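Local structure of transcriptional regulator, TetR family (Myxococcus xanthus, 5K7F) at residues Arg17-Ile21 and Leu53-Ile57; Ala26-Cys30 and Glu111-Ile115; Arg92-Cys96 and Tyr137-Leu141; Glu142-Ser146 and Val157-Gly162. The protein probably binds promoter DNA as a TetR-type transcriptional regulator responsive to isovaleryl coenzyme A, controlling alternative isovaleryl coenzyme A biosynthesis. All coordinates share one frame. Residue numbers count along the deposited sequence, not the author numbering.

Contact 1 (Arg17-Ile21 and Leu53-Ile57)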
loop_
_atom_site.group_PDB
_atom_site.type_symbol
_atom_site.label_atom_id
_atom_site.label_comp_id
_atom_site.label_asym_id
_atom_site.label_seq_id
_atom_site.Cartn_x
_atom_site.Cartn_y
_atom_site.Cartn_z
ATOM N N ARG A 17 -2.713 24.141 -17.468
ATOM C CA ARG A 17 -1.287 24.022 -17.769
ATOM C C ARG A 17 -0.531 23.680 -16.503
ATOM O O ARG A 17 0.474 23.000 -16.541
ATOM C CB ARG A 17 -0.710 25.319 -18.352
ATOM C CG ARG A 17 0.608 25.079 -19.092
ATOM C CD ARG A 17 1.495 26.314 -19.223
ATOM N NE ARG A 17 2.671 26.002 -20.036
ATOM C CZ ARG A 17 3.517 26.900 -20.536
ATOM N NH1 ARG A 17 3.342 28.200 -20.319
ATOM N NH2 ARG A 17 4.548 26.492 -21.264
ATOM N N TYR A 18 -1.028 24.239 -15.408
ATOM C CA TYR A 18 -0.468 23.969 -14.090
ATOM C C TYR A 18 -0.584 22.485 -13.731
ATOM O O TYR A 18 0.382 21.879 -13.246
ATOM C CB TYR A 18 -1.176 24.867 -13.067
ATOM C CG TYR A 18 -0.754 24.645 -11.626
ATOM C CD1 TYR A 18 0.469 25.096 -11.135
ATOM C CD2 TYR A 18 -1.615 24.029 -10.749
ATOM C CE1 TYR A 18 0.826 24.879 -9.809
ATOM C CE2 TYR A 18 -1.269 23.809 -9.436
ATOM C CZ TYR A 18 -0.065 24.245 -8.964
ATOM O OH TYR A 18 0.216 24.005 -7.644
ATOM N N ARG A 19 -1.757 21.875 -13.981
ATOM C CA ARG A 19 -1.949 20.458 -13.671
ATOM C C ARG A 19 -1.063 19.569 -14.544
ATOM O O ARG A 19 -0.535 18.553 -14.075
ATOM C CB ARG A 19 -3.434 20.091 -13.831
ATOM C CG ARG A 19 -4.289 20.705 -12.734
ATOM C CD ARG A 19 -5.741 20.287 -12.788
ATOM N NE ARG A 19 -6.450 20.753 -11.595
ATOM C CZ ARG A 19 -7.669 20.343 -11.234
ATOM N NH1 ARG A 19 -8.340 19.475 -11.994
ATOM N NH2 ARG A 19 -8.225 20.817 -10.130
ATOM N N ALA A 20 -0.888 19.943 -15.814
ATOM C CA ALA A 20 0.010 19.213 -16.706
ATOM C C ALA A 20 1.444 19.219 -16.182
ATOM O O ALA A 20 2.141 18.198 -16.236
ATOM C CB ALA A 20 -0.068 19.836 -18.113
ATOM N N ILE A 21 1.902 20.361 -15.660
ATOM C CA ILE A 21 3.215 20.425 -15.036
ATOM C C ILE A 21 3.300 19.422 -13.895
ATOM O O ILE A 21 4.271 18.676 -13.772
ATOM C CB ILE A 21 3.505 21.851 -14.534
ATOM C CG1 ILE A 21 3.685 22.812 -15.705
ATOM C CG2 ILE A 21 4.754 21.900 -13.668
ATOM C CD1 ILE A 21 3.805 24.253 -15.243
ATOM N N LEU A 53 8.503 27.758 -15.979
ATOM C CA LEU A 53 8.246 26.866 -14.837
ATOM C C LEU A 53 8.200 27.656 -13.544
ATOM O O LEU A 53 7.250 27.532 -12.762
ATOM C CB LEU A 53 9.298 25.754 -14.748
ATOM C CG LEU A 53 9.126 24.777 -13.576
ATOM C CD1 LEU A 53 7.684 24.167 -13.506
ATOM C CD2 LEU A 53 10.169 23.689 -13.648
ATOM N N TYR A 54 9.201 28.511 -13.327
ATOM C CA TYR A 54 9.314 29.261 -12.084
ATOM C C TYR A 54 8.060 30.085 -11.778
ATOM O O TYR A 54 7.721 30.293 -10.611
ATOM C CB TYR A 54 10.543 30.155 -12.196
ATOM C CG TYR A 54 10.885 30.912 -10.953
ATOM C CD1 TYR A 54 10.347 32.173 -10.736
ATOM C CD2 TYR A 54 11.758 30.382 -10.010
ATOM C CE1 TYR A 54 10.666 32.880 -9.606
ATOM C CE2 TYR A 54 12.083 31.081 -8.855
ATOM C CZ TYR A 54 11.541 32.333 -8.668
ATOM O OH TYR A 54 11.869 33.051 -7.546
ATOM N N HIS A 55 7.380 30.592 -12.803
ATOM C CA HIS A 55 6.135 31.325 -12.604
ATOM C C HIS A 55 5.097 30.488 -11.869
ATOM O O HIS A 55 4.291 31.037 -11.110
ATOM C CB HIS A 55 5.588 31.767 -13.950
ATOM N N HIS A 56 5.099 29.173 -12.086
ATOM C CA HIS A 56 4.176 28.252 -11.413
ATOM C C HIS A 56 4.741 27.693 -10.095
ATOM O O HIS A 56 4.033 27.667 -9.082
ATOM C CB HIS A 56 3.810 27.089 -12.350
ATOM C CG HIS A 56 3.097 27.487 -13.604
ATOM N ND1 HIS A 56 1.731 27.668 -13.667
ATOM C CD2 HIS A 56 3.555 27.679 -14.863
ATOM C CE1 HIS A 56 1.383 27.990 -14.902
ATOM N NE2 HIS A 56 2.471 28.003 -15.650
ATOM N N ILE A 57 5.995 27.220 -10.097
ATOM C CA ILE A 57 6.640 26.539 -8.970
ATOM C C ILE A 57 8.090 27.001 -8.857
ATOM O O ILE A 57 8.846 26.911 -9.828
ATOM C CB ILE A 57 6.621 25.006 -9.143
ATOM C CG1 ILE A 57 5.194 24.462 -9.342
ATOM C CG2 ILE A 57 7.344 24.324 -7.952
ATOM C CD1 ILE A 57 4.343 24.374 -8.055
#
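His-56 is the centre of this contact. It sits in the last turn of helix 50-56, and its ring reaches the first turn of helix 18-32. Ile-21 lies over one face of that ring. Ile-21 CD1 is 3.8 Å from the centroid of the His-56 ring, a CH-pi contact, and 3.5 Å from His-56 CD2. Tyr-18, one turn earlier, turns a ring edge to the imidazole, with Tyr-18 CD1 3.8 Å from His-56 ND1. Tyr-18 and Ile-21 also make apolar contacts: Tyr-18 CE1 is 4.0 Å from Ile-57 CD1, and Ile-21 CG2 is 3.7 Å from Leu-53 CD1. No hydrogen bond joins the segments, so the interface rests on packing. Segment 53-57 belongs to the predicted helix-turn-helix motif, and the contact joins its second helix to the first helix of the DNA-binding domain. Leu-53 also packs on helix 39-45, the other helix of the motif. Tyr-18 and Ile-57 both touch Ala-66 of helix 60-83, which follows the three helices of the DNA-binding domain.

Contact 2 (Ala26-Cys30 and Glu111-Ile115)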
loop_
_atom_site.group_PDB
_atom_site.type_symbol
_atom_site.label_atom_id
_atom_site.label_comp_id
_atom_site.label_asym_id
_atom_site.label_seq_id
_atom_site.Cartn_x
_atom_site.Cartn_y
_atom_site.Cartn_z
ATOM N N ALA A 26 5.230 14.524 -11.481
ATOM C CA ALA A 26 4.927 13.272 -10.788
ATOM C C ALA A 26 5.500 12.068 -11.540
ATOM O O ALA A 26 6.066 11.157 -10.924
ATOM C CB ALA A 26 3.417 13.111 -10.606
ATOM N N ARG A 27 5.340 12.038 -12.866
ATOM C CA ARG A 27 5.992 11.001 -13.670
ATOM C C ARG A 27 7.504 10.933 -13.397
ATOM O O ARG A 27 8.052 9.866 -13.085
ATOM C CB ARG A 27 5.721 11.238 -15.160
ATOM C CG ARG A 27 4.360 10.818 -15.601
ATOM C CD ARG A 27 4.293 10.754 -17.123
ATOM N NE ARG A 27 3.871 12.030 -17.710
ATOM C CZ ARG A 27 2.610 12.480 -17.710
ATOM N NH1 ARG A 27 1.637 11.764 -17.141
ATOM N NH2 ARG A 27 2.311 13.657 -18.268
ATOM N N LEU A 28 8.208 12.056 -13.525
ATOM C CA LEU A 28 9.656 12.007 -13.331
ATOM C C LEU A 28 10.011 11.549 -11.918
ATOM O O LEU A 28 10.931 10.736 -11.718
ATOM C CB LEU A 28 10.268 13.380 -13.614
ATOM C CG LEU A 28 10.155 13.897 -15.029
ATOM C CD1 LEU A 28 10.676 15.335 -15.078
ATOM C CD2 LEU A 28 10.936 13.042 -15.983
ATOM N N ILE A 29 9.286 12.048 -10.918
ATOM C CA ILE A 29 9.619 11.703 -9.537
ATOM C C ILE A 29 9.438 10.207 -9.313
ATOM O O ILE A 29 10.265 9.554 -8.659
ATOM C CB ILE A 29 8.770 12.529 -8.552
ATOM C CG1 ILE A 29 9.282 13.967 -8.491
ATOM C CG2 ILE A 29 8.853 11.940 -7.160
ATOM C CD1 ILE A 29 8.358 14.928 -7.748
ATOM N N CYS A 30 8.353 9.641 -9.845
ATOM C CA CYS A 30 8.151 8.203 -9.732
ATOM C C CYS A 30 9.207 7.418 -10.504
ATOM O O CYS A 30 9.574 6.315 -10.091
ATOM C CB CYS A 30 6.747 7.834 -10.210
ATOM S SG CYS A 30 5.489 8.203 -8.981
ATOM N N GLU A 111 0.306 8.531 -11.040
ATOM C CA GLU A 111 1.537 8.876 -10.339
ATOM C C GLU A 111 1.316 9.983 -9.317
ATOM O O GLU A 111 1.963 9.975 -8.268
ATOM C CB GLU A 111 2.629 9.292 -11.313
ATOM C CG GLU A 111 3.119 8.136 -12.144
ATOM C CD GLU A 111 2.513 8.112 -13.523
ATOM O OE1 GLU A 111 1.697 9.005 -13.852
ATOM O OE2 GLU A 111 2.857 7.189 -14.280
ATOM N N VAL A 112 0.430 10.946 -9.612
ATOM C CA VAL A 112 0.028 11.933 -8.599
ATOM C C VAL A 112 -0.440 11.219 -7.332
ATOM O O VAL A 112 -0.060 11.581 -6.211
ATOM C CB VAL A 112 -1.054 12.883 -9.164
ATOM C CG1 VAL A 112 -1.649 13.809 -8.084
ATOM C CG2 VAL A 112 -0.476 13.753 -10.271
ATOM N N ILE A 113 -1.250 10.174 -7.483
ATOM C CA ILE A 113 -1.822 9.525 -6.308
ATOM C C ILE A 113 -0.753 8.705 -5.579
ATOM O O ILE A 113 -0.747 8.610 -4.353
ATOM C CB ILE A 113 -3.033 8.666 -6.721
ATOM C CG1 ILE A 113 -4.095 9.496 -7.494
ATOM C CG2 ILE A 113 -3.626 7.908 -5.535
ATOM C CD1 ILE A 113 -4.687 10.723 -6.722
ATOM N N ILE A 114 0.159 8.077 -6.322
ATOM C CA ILE A 114 1.260 7.365 -5.693
ATOM C C ILE A 114 2.055 8.308 -4.793
ATOM O O ILE A 114 2.424 7.958 -3.656
ATOM C CB ILE A 114 2.140 6.742 -6.792
ATOM C CG1 ILE A 114 1.353 5.618 -7.477
ATOM C CG2 ILE A 114 3.482 6.275 -6.248
ATOM C CD1 ILE A 114 2.048 5.092 -8.711
ATOM N N ILE A 115 2.348 9.512 -5.292
ATOM C CA ILE A 115 3.172 10.424 -4.514
ATOM C C ILE A 115 2.429 10.882 -3.269
ATOM O O ILE A 115 3.027 11.038 -2.191
ATOM C CB ILE A 115 3.631 11.594 -5.392
ATOM C CG1 ILE A 115 4.707 11.104 -6.354
ATOM C CG2 ILE A 115 4.136 12.753 -4.546
ATOM C CD1 ILE A 115 4.917 12.036 -7.511
#
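A small residue lets two helices come close here. The axes of segments 26-30 and 111-115 cross at 58° and approach to 9.0 Å. The backbones are nearest at Ala-26 and Val-112, whose CA atoms are 5.5 Å apart. The methyl group of Ala-26 is the low point of the surface. The main bump opposite it is Ile-115. With chi1 m and chi2 t, the side chain of Ile-115 extends to the other helix and places CD1 3.6 Å from Ala-26 CB. The same CD1 is 4.0 Å from Ile-29 CG2, so the tip of Ile-115 sits between Ala-26 and Ile-29. Cys-30 is a second bump, going the other way. Cys-30 SG fits among three residues: it is 3.8 Å from Glu-111 CB, 3.9 Å from Ile-114 CG2 and 4.0 Å from Ile-115 CG1. Glu-111 borders the hollow with its aliphatic part, Glu-111 CB lying 4.0 Å from Ala-26 CB. Glu-111 OE1 comes within 3.7 Å of Arg-27 CG, but Arg-27 NH1 and Glu-111 OE1 are 4.3 Å apart, too far for a salt bridge. The packing thus joins the DNA-binding domain to the C-terminal domain. Helix 60-83 backs both sides of it: Ile-29 touches Ile-67, Ile-115 touches Leu-64, and Val-112 touches Tyr-70 and Leu-74.

Contact 3 (Arg92-Cys96 and Tyr137-Leu141); sequences RLRAC and YVDFL
The thiol of Cys-96 meets two aromatic rings at once, both obliquely. Cys-96 SG is 5.1 Å from the centroid of the Tyr-137 ring and 5.2 Å from that of Phe-140. These are Cys sulfur-aromatic contacts. The closest atoms are Cys-96 SG and Tyr-137 OH, at 3.3 Å, and Cys-96 SG and Phe-140 CE2, at 3.9 Å. Both segments are regular alpha helix. Their N-to-C directions differ by 139°, and their axes come no closer than 12.2 Å, so long side chains fill the gap. The register sets Leu-93 against Leu-141, with CA atoms 7.4 Å apart. Cys-96, Tyr-137 and Phe-140 all have chi1 t. Leu-93 and Leu-141 are both m,t, and their CD2 atoms are 4.3 Å apart. Leu-141 CD2 is also 4.0 Å from Cys-96 SG. This is core packing of the all-helical TetR C-terminal domain, between helix 89-105 and helix 125-150. Helix 60-83 adds Val-79, which touches Cys-96 and Tyr-137. The hydroxyl of Tyr-137 is hydrogen-bonded to Asn-100. Arg-92 (chi1 t, chi2 t, chi3 p) lays its CD 3.8 Å from Phe-140 CZ. A water accepts from Arg-92 NH2 at 2.9 Å and donates to Phe-140 O at 2.9 Å. The guanidinium also bonds to Ile-86 O through NH1 and to Gln-147 OE1 through NH2.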
loop_
_atom_site.group_PDB
_atom_site.type_symbol
_atom_site.label_atom_id
_atom_site.label_comp_id
_atom_site.label_asym_id
_atom_site.label_seq_id
_atom_site.Cartn_x
_atom_site.Cartn_y
_atom_site.Cartn_z
ATOM N N ARG A 92 -23.367 3.825 -1.806
ATOM C CA ARG A 92 -22.344 4.853 -1.806
ATOM C C ARG A 92 -20.920 4.248 -1.710
ATOM O O ARG A 92 -20.025 4.606 -2.435
ATOM C CB ARG A 92 -22.584 5.819 -0.669
ATOM C CG ARG A 92 -21.791 7.060 -0.729
ATOM C CD ARG A 92 -22.438 8.178 0.060
ATOM N NE ARG A 92 -22.236 8.046 1.426
ATOM C CZ ARG A 92 -23.180 7.836 2.327
ATOM N NH1 ARG A 92 -24.401 7.748 1.968
ATOM N NH2 ARG A 92 -22.854 7.668 3.556
ATOM N N LEU A 93 -20.750 3.280 -0.814
ATOM C CA LEU A 93 -19.436 2.647 -0.675
ATOM C C LEU A 93 -19.055 1.885 -1.946
ATOM O O LEU A 93 -17.895 1.938 -2.392
ATOM C CB LEU A 93 -19.461 1.715 0.529
ATOM C CG LEU A 93 -19.293 2.421 1.878
ATOM C CD1 LEU A 93 -19.794 1.510 2.944
ATOM C CD2 LEU A 93 -17.835 2.833 2.073
ATOM N N ARG A 94 -20.039 1.211 -2.577
ATOM C CA ARG A 94 -19.764 0.474 -3.812
ATOM C C ARG A 94 -19.338 1.420 -4.942
ATOM O O ARG A 94 -18.379 1.139 -5.681
ATOM C CB ARG A 94 -21.002 -0.304 -4.261
ATOM C CG ARG A 94 -21.363 -1.446 -3.369
ATOM C CD ARG A 94 -22.608 -2.190 -3.867
ATOM N NE ARG A 94 -23.002 -3.234 -2.939
ATOM C CZ ARG A 94 -24.261 -3.506 -2.588
ATOM N NH1 ARG A 94 -25.271 -2.808 -3.097
ATOM N NH2 ARG A 94 -24.502 -4.472 -1.713
ATOM N N ALA A 95 -20.008 2.554 -5.048
ATOM C CA ALA A 95 -19.647 3.540 -6.068
ATOM C C ALA A 95 -18.318 4.202 -5.742
ATOM O O ALA A 95 -17.519 4.455 -6.656
ATOM C CB ALA A 95 -20.749 4.588 -6.218
ATOM N N CYS A 96 -18.065 4.475 -4.443
ATOM C CA CYS A 96 -16.832 5.128 -4.017
ATOM C C CYS A 96 -15.630 4.250 -4.330
ATOM O O CYS A 96 -14.623 4.705 -4.884
ATOM C CB CYS A 96 -16.913 5.461 -2.536
ATOM S SG CYS A 96 -15.671 6.627 -1.936
ATOM N N TYR A 137 -11.310 12.340 3.837
ATOM C CA TYR A 137 -11.716 11.164 3.069
ATOM C C TYR A 137 -11.979 9.961 3.970
ATOM O O TYR A 137 -12.994 9.263 3.820
ATOM C CB TYR A 137 -10.648 10.851 2.011
ATOM C CG TYR A 137 -11.100 9.805 1.008
ATOM C CD1 TYR A 137 -12.200 10.028 0.194
ATOM C CD2 TYR A 137 -10.422 8.613 0.862
ATOM C CE1 TYR A 137 -12.652 9.063 -0.726
ATOM C CE2 TYR A 137 -10.843 7.649 -0.045
ATOM C CZ TYR A 137 -11.962 7.892 -0.858
ATOM O OH TYR A 137 -12.405 6.957 -1.775
ATOM N N VAL A 138 -11.057 9.681 4.898
ATOM C CA VAL A 138 -11.250 8.572 5.823
ATOM C C VAL A 138 -12.541 8.761 6.615
ATOM O O VAL A 138 -13.298 7.801 6.826
ATOM C CB VAL A 138 -10.037 8.420 6.764
ATOM C CG1 VAL A 138 -10.301 7.344 7.810
ATOM C CG2 VAL A 138 -8.793 8.042 6.002
ATOM N N ASP A 139 -12.812 10.002 7.062
ATOM C CA ASP A 139 -14.045 10.284 7.803
ATOM C C ASP A 139 -15.271 9.921 6.975
ATOM O O ASP A 139 -16.261 9.373 7.488
ATOM C CB ASP A 139 -14.119 11.773 8.175
ATOM C CG ASP A 139 -13.126 12.189 9.247
ATOM O OD1 ASP A 139 -12.515 11.329 9.913
ATOM O OD2 ASP A 139 -12.966 13.417 9.416
ATOM N N PHE A 140 -15.244 10.285 5.694
ATOM C CA PHE A 140 -16.331 9.956 4.792
ATOM C C PHE A 140 -16.550 8.454 4.716
ATOM O O PHE A 140 -17.688 7.980 4.799
ATOM C CB PHE A 140 -16.013 10.530 3.422
ATOM C CG PHE A 140 -17.063 10.225 2.348
ATOM C CD1 PHE A 140 -18.173 11.029 2.177
ATOM C CD2 PHE A 140 -16.915 9.125 1.500
ATOM C CE1 PHE A 140 -19.104 10.766 1.151
ATOM C CE2 PHE A 140 -17.831 8.859 0.494
ATOM C CZ PHE A 140 -18.939 9.650 0.338
ATOM N N LEU A 141 -15.471 7.688 4.540
ATOM C CA LEU A 141 -15.619 6.233 4.499
ATOM C C LEU A 141 -16.152 5.703 5.830
ATOM O O LEU A 141 -17.050 4.838 5.845
ATOM C CB LEU A 141 -14.282 5.563 4.148
ATOM C CG LEU A 141 -13.643 5.915 2.788
ATOM C CD1 LEU A 141 -12.316 5.197 2.641
ATOM C CD2 LEU A 141 -14.550 5.518 1.691
HETATM O O HOH W 1 -20.229 8.955 3.809
#

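Contact 4 (Glu142-Ser146 and Val157-Gly162)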
loop_
_atom_site.group_PDB
_atom_site.type_symbol
_atom_site.label_atom_id
_atom_site.label_comp_id
_atom_site.label_asym_id
_atom_site.label_seq_id
_atom_site.Cartn_x
_atom_site.Cartn_y
_atom_site.Cartn_z
ATOM N N GLU A 142 -15.652 6.226 6.960
ATOM C CA GLU A 142 -16.118 5.733 8.259
ATOM C C GLU A 142 -17.603 6.011 8.467
ATOM O O GLU A 142 -18.340 5.139 8.937
ATOM C CB GLU A 142 -15.292 6.343 9.407
ATOM C CG GLU A 142 -13.865 5.887 9.453
ATOM C CD GLU A 142 -13.100 6.210 10.741
ATOM O OE1 GLU A 142 -13.650 6.848 11.653
ATOM O OE2 GLU A 142 -11.916 5.824 10.822
ATOM N N GLU A 143 -18.082 7.194 8.075
ATOM C CA GLU A 143 -19.509 7.485 8.213
ATOM C C GLU A 143 -20.351 6.522 7.381
ATOM O O GLU A 143 -21.371 6.020 7.850
ATOM C CB GLU A 143 -19.785 8.943 7.830
ATOM N N ALA A 144 -19.924 6.218 6.154
ATOM C CA ALA A 144 -20.668 5.266 5.331
ATOM C C ALA A 144 -20.651 3.859 5.926
ATOM O O ALA A 144 -21.692 3.183 5.968
ATOM C CB ALA A 144 -20.119 5.238 3.915
ATOM N N PHE A 145 -19.498 3.398 6.396
ATOM C CA PHE A 145 -19.458 2.094 7.057
ATOM C C PHE A 145 -20.391 2.071 8.275
ATOM O O PHE A 145 -21.170 1.132 8.442
ATOM C CB PHE A 145 -18.015 1.739 7.424
ATOM C CG PHE A 145 -17.267 1.002 6.346
ATOM C CD1 PHE A 145 -17.550 -0.300 6.058
ATOM C CD2 PHE A 145 -16.290 1.649 5.599
ATOM C CE1 PHE A 145 -16.823 -0.968 5.085
ATOM C CE2 PHE A 145 -15.578 0.982 4.646
ATOM C CZ PHE A 145 -15.854 -0.321 4.386
ATOM N N SER A 146 -20.392 3.138 9.075
ATOM C CA SER A 146 -21.292 3.236 10.234
ATOM C C SER A 146 -22.758 3.095 9.860
ATOM O O SER A 146 -23.508 2.352 10.507
ATOM C CB SER A 146 -21.070 4.571 10.935
ATOM O OG SER A 146 -19.876 4.476 11.680
ATOM N N VAL A 157 -18.931 -4.264 11.170
ATOM C CA VAL A 157 -17.485 -4.056 11.165
ATOM C C VAL A 157 -17.216 -2.722 11.846
ATOM O O VAL A 157 -18.037 -1.807 11.785
ATOM C CB VAL A 157 -16.918 -4.098 9.720
ATOM C CG1 VAL A 157 -17.337 -2.869 8.942
ATOM C CG2 VAL A 157 -15.419 -4.236 9.718
ATOM N N ASP A 158 -16.087 -2.645 12.553
ATOM C CA ASP A 158 -15.631 -1.374 13.098
ATOM C C ASP A 158 -15.384 -0.414 11.940
ATOM O O ASP A 158 -14.679 -0.785 10.992
ATOM C CB ASP A 158 -14.354 -1.547 13.899
ATOM C CG ASP A 158 -13.874 -0.253 14.506
ATOM O OD1 ASP A 158 -13.245 0.548 13.783
ATOM O OD2 ASP A 158 -14.120 -0.041 15.722
ATOM N N PRO A 159 -15.973 0.793 11.955
ATOM C CA PRO A 159 -15.886 1.659 10.755
ATOM C C PRO A 159 -14.464 2.023 10.345
ATOM O O PRO A 159 -14.223 2.246 9.144
ATOM C CB PRO A 159 -16.668 2.914 11.160
ATOM C CG PRO A 159 -17.518 2.519 12.302
ATOM C CD PRO A 159 -16.882 1.345 12.980
ATOM N N THR A 160 -13.526 2.144 11.303
ATOM C CA THR A 160 -12.133 2.423 10.971
ATOM C C THR A 160 -11.499 1.222 10.284
ATOM O O THR A 160 -10.729 1.379 9.337
ATOM C CB THR A 160 -11.354 2.797 12.245
ATOM O OG1 THR A 160 -12.027 3.889 12.899
ATOM C CG2 THR A 160 -9.935 3.219 11.938
ATOM N N VAL A 161 -11.786 0.012 10.779
ATOM C CA VAL A 161 -11.347 -1.200 10.096
ATOM C C VAL A 161 -11.894 -1.222 8.671
ATOM O O VAL A 161 -11.154 -1.446 7.694
ATOM C CB VAL A 161 -11.788 -2.436 10.897
ATOM C CG1 VAL A 161 -11.438 -3.738 10.177
ATOM C CG2 VAL A 161 -11.140 -2.411 12.290
ATOM N N GLY A 162 -13.201 -1.013 8.536
ATOM C CA GLY A 162 -13.817 -0.960 7.205
ATOM C C GLY A 162 -13.099 0.030 6.314
ATOM O O GLY A 162 -12.648 -0.316 5.228
#
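Phe-145 adopts chi1 near -89° and chi2 near -72°, which lays its ring flat against the start of helix 159-171. Gly-162 sits over one face: its CA is 3.6 Å from the centroid of the Phe-145 ring, a CH-pi contact 12° off the normal. A beta carbon on Gly-162 would clash with that ring. Val-157, with chi1 p, brings CG1 to 3.9 Å from Phe-145 CD1. Pro-159 has a C-gamma exo pucker and packs on helix 125-150, its CB 4.1 Å from Phe-145 CB and 3.6 Å from Glu-142 O. Glu-142 is m,t and extends its carboxylate to Thr-160, where Thr-160 OG1 gives a weak hydrogen bond to Glu-142 OE2 at 2.8 Å. That hydroxyl is also bonded to Arg-182 of the second subunit. Asp-158, with chi1 t, is the N-cap of helix 159-171. Asp-158 OD1 accepts from Thr-160 N at 3.0 Å and more weakly from Val-161 N at 3.4 Å. Asp-158 also forms a salt bridge with Arg-182 of the second subunit, and Phe-145 packs on Met-195 of that subunit. The arrangement is a capped helix start packed on the preceding helix, at the dimer interface of the TetR-type C-terminal domain.

How the contacts relate
Contact 1 and contact 2 share helix 18-32 and lie on the same side of the chain's centre, with centres 15 Å apart. Contact 1 is internal to the DNA-binding domain, while contact 2 joins that domain to the C-terminal one. Contacts 3 and 4 lie on the opposite side and share helix 125-150. Their centres are 9 Å apart, and they touch: Leu-93 CG is 3.6 Å from Ala-144 CB. Along the chain, contacts 1 and 2 alternate their segments, as do contacts 2 and 3, whereas contact 4 follows contact 3. Contacts 1 and 4 are farthest apart, about 38 Å between centres. The helical chain thus links the predicted DNA-binding end to the dimer interface.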